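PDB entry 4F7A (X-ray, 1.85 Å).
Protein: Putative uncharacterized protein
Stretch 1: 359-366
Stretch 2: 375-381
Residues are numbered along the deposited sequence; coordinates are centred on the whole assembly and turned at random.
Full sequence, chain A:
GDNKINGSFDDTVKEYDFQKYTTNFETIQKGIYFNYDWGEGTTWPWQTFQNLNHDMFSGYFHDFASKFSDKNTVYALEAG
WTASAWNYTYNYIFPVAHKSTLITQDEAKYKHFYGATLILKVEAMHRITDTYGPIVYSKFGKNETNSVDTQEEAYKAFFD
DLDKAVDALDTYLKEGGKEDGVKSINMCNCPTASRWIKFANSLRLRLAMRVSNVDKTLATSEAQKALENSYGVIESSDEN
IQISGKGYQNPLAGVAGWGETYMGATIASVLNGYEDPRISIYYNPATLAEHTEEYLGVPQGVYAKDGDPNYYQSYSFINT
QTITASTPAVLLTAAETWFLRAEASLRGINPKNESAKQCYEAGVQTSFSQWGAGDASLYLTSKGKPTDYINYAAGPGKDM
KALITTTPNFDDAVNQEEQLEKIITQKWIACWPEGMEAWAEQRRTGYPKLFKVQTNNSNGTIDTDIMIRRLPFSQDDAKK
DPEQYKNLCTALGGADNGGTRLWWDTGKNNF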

# COMPACT_ATOMS: atom_id res chain seq x y z
N CYS A 359 20.29 -7.25 4.03
CA CYS A 359 19.19 -6.41 3.53
C CYS A 359 18.11 -6.14 4.59
O CYS A 359 17.61 -5.03 4.70
CB CYS A 359 18.58 -7.03 2.30
SG CYS A 359 19.75 -7.08 0.87
N TYR A 360 17.77 -7.18 5.36
CA TYR A 360 16.82 -7.05 6.46
C TYR A 360 17.28 -6.02 7.45
O TYR A 360 16.52 -5.14 7.83
CB TYR A 360 16.66 -8.38 7.18
CG TYR A 360 15.84 -8.37 8.44
CD1 TYR A 360 14.45 -8.41 8.39
CD2 TYR A 360 16.45 -8.33 9.69
CE1 TYR A 360 13.69 -8.40 9.57
CE2 TYR A 360 15.70 -8.30 10.86
CZ TYR A 360 14.33 -8.36 10.80
OH TYR A 360 13.61 -8.40 11.97
N GLU A 361 18.52 -6.14 7.90
CA GLU A 361 19.05 -5.18 8.88
C GLU A 361 19.14 -3.75 8.30
O GLU A 361 18.86 -2.77 8.99
CB GLU A 361 20.36 -5.67 9.45
CG GLU A 361 20.15 -6.97 10.20
CD GLU A 361 21.26 -7.33 11.15
OE1 GLU A 361 22.39 -6.90 10.92
OE2 GLU A 361 20.98 -8.05 12.13
N ALA A 362 19.48 -3.63 7.01
CA ALA A 362 19.50 -2.32 6.36
C ALA A 362 18.09 -1.74 6.30
O ALA A 362 17.91 -0.53 6.49
CB ALA A 362 20.12 -2.40 4.98
N GLY A 363 17.09 -2.58 6.06
CA GLY A 363 15.71 -2.10 6.03
C GLY A 363 15.24 -1.53 7.36
O GLY A 363 14.59 -0.49 7.40
N VAL A 364 15.53 -2.23 8.44
CA VAL A 364 15.11 -1.77 9.76
C VAL A 364 15.84 -0.46 10.11
O VAL A 364 15.22 0.49 10.59
CB VAL A 364 15.33 -2.84 10.85
CG1 VAL A 364 14.97 -2.29 12.28
CG2 VAL A 364 14.49 -4.11 10.52
N GLN A 365 17.15 -0.41 9.88
CA GLN A 365 17.91 0.77 10.19
C GLN A 365 17.37 1.95 9.37
O GLN A 365 17.26 3.08 9.86
CB GLN A 365 19.41 0.59 9.92
CG GLN A 365 20.14 1.87 10.21
CD GLN A 365 19.91 2.31 11.66
OE1 GLN A 365 20.28 1.53 12.57
NE2 GLN A 365 19.26 3.55 11.88
N THR A 366 17.06 1.68 8.11
CA THR A 366 16.59 2.71 7.21
C THR A 366 15.24 3.27 7.67
O THR A 366 15.01 4.50 7.64
CB THR A 366 16.55 2.18 5.75
OG1 THR A 366 17.89 1.88 5.32
CG2 THR A 366 15.93 3.22 4.79
N ASP A 375 19.22 4.66 16.17
CA ASP A 375 19.97 3.53 15.64
C ASP A 375 19.25 2.21 16.00
O ASP A 375 18.69 2.06 17.09
CB ASP A 375 21.40 3.54 16.21
CG ASP A 375 22.26 2.45 15.64
OD1 ASP A 375 22.84 2.65 14.54
OD2 ASP A 375 22.37 1.37 16.29
N ALA A 376 19.26 1.27 15.07
CA ALA A 376 18.50 0.00 15.23
C ALA A 376 19.36 -1.19 15.71
O ALA A 376 18.86 -2.31 15.83
CB ALA A 376 17.79 -0.36 13.91
N SER A 377 20.63 -0.97 15.99
CA SER A 377 21.52 -2.08 16.30
C SER A 377 21.04 -2.92 17.50
O SER A 377 21.05 -4.14 17.44
CB SER A 377 22.97 -1.60 16.53
OG SER A 377 23.49 -0.92 15.37
N LEU A 378 20.66 -2.26 18.58
CA LEU A 378 20.23 -2.96 19.80
C LEU A 378 18.88 -3.66 19.53
O LEU A 378 18.70 -4.82 19.87
CB LEU A 378 20.10 -1.97 20.95
CG LEU A 378 19.94 -2.63 22.34
CD1 LEU A 378 21.05 -3.66 22.58
CD2 LEU A 378 19.94 -1.59 23.42
N TYR A 379 17.97 -2.98 18.85
CA TYR A 379 16.68 -3.57 18.49
C TYR A 379 16.85 -4.83 17.66
O TYR A 379 16.13 -5.82 17.87
CB TYR A 379 15.87 -2.53 17.73
CG TYR A 379 14.53 -2.95 17.19
CD1 TYR A 379 13.38 -2.77 17.94
CD2 TYR A 379 14.40 -3.39 15.89
CE1 TYR A 379 12.14 -3.09 17.44
CE2 TYR A 379 13.14 -3.71 15.37
CZ TYR A 379 12.02 -3.57 16.15
OH TYR A 379 10.75 -3.87 15.64
N LEU A 380 17.81 -4.81 16.74
CA LEU A 380 18.08 -5.95 15.86
C LEU A 380 18.68 -7.17 16.58
O LEU A 380 18.74 -8.25 15.99
CB LEU A 380 18.99 -5.51 14.69
CG LEU A 380 18.25 -4.70 13.64
CD1 LEU A 380 19.29 -4.06 12.67
CD2 LEU A 380 17.19 -5.58 12.92
N THR A 381 19.09 -7.01 17.84
CA THR A 381 19.52 -8.12 18.68
C THR A 381 18.45 -8.57 19.66
O THR A 381 18.66 -9.51 20.41
CB THR A 381 20.75 -7.75 19.56
OG1 THR A 381 20.36 -6.81 20.58
CG2 THR A 381 21.84 -7.17 18.75
O HOH W 1 18.75 -8.98 13.29

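A small, mainly apolar contact packs one side of a helix (359-366) against a short turn-rich segment (375-381), with a single direct hydrogen bond at one end and a water bridge toward the other; together the two stretches bury 347 Å². The backbones lie closest at the hydrogen-bonded end, where the CA atoms of Q365 and A376 are 5.1 Å apart, and are wider where the CA atoms of E361 and L380 stand at 7.1 Å. L380 gives up the most surface to the contact. Its CA-to-CB bond points toward the helix, and its two methyls spread over residues from successive turns: CD2 lies 3.7 Å from CE2 of Y360 and 3.9 Å from CG2 of V364, while CD1 lies 3.8 Å from CB of E361. Y360 and E361 both leave the helix sideways, yet the ends of their side chains come nearer to the other stretch.

V364, one turn on from Y360, also points toward the partner and uses both of its methyls. CG1 reaches CB of A376 and CD2 of Y379, each at 3.8 Å, and both methyls lie against CD2 of L380, CG2 at 3.9 Å and CG1 at 4.0 Å, so this one valine touches three residues of the second stretch. The small side chain of A376 accompanies the close backbone approach here. The hydroxyls of Y360 and Y379 are satisfied elsewhere in the structure, leaving their ring carbons to supply the apolar contacts.

The direct polar link comes from Q365. With chi1 t and chi2 p, its side chain brings OE1 to the backbone N of A376, which donates a hydrogen bond of 2.7 Å at a nearly straight 164°. Because the donor is a main-chain amide, the bond ties the helix to the backbone of the segment. OE1 also lies 3.4 Å from OD1 of D375, but both atoms are acceptors and no hydrogen bond joins them. The other carboxylate oxygen of D375, OD2, instead accepts from N of S377 at 2.9 Å and from OG of S377 at 2.7 Å, bracing the start of the segment. Further along, N of L380 donates to O of A376 at 2.9 Å, connecting the residue held by Q365 with the main apolar contributor.

Near L380, a water donates to OE2 of E361 at 2.7 Å and to O of L380 at 2.8 Å, joining two acceptors that could not bond to each other directly. E361 thus contributes twice, through CB to the apolar packing and through its carboxylate to the bridge.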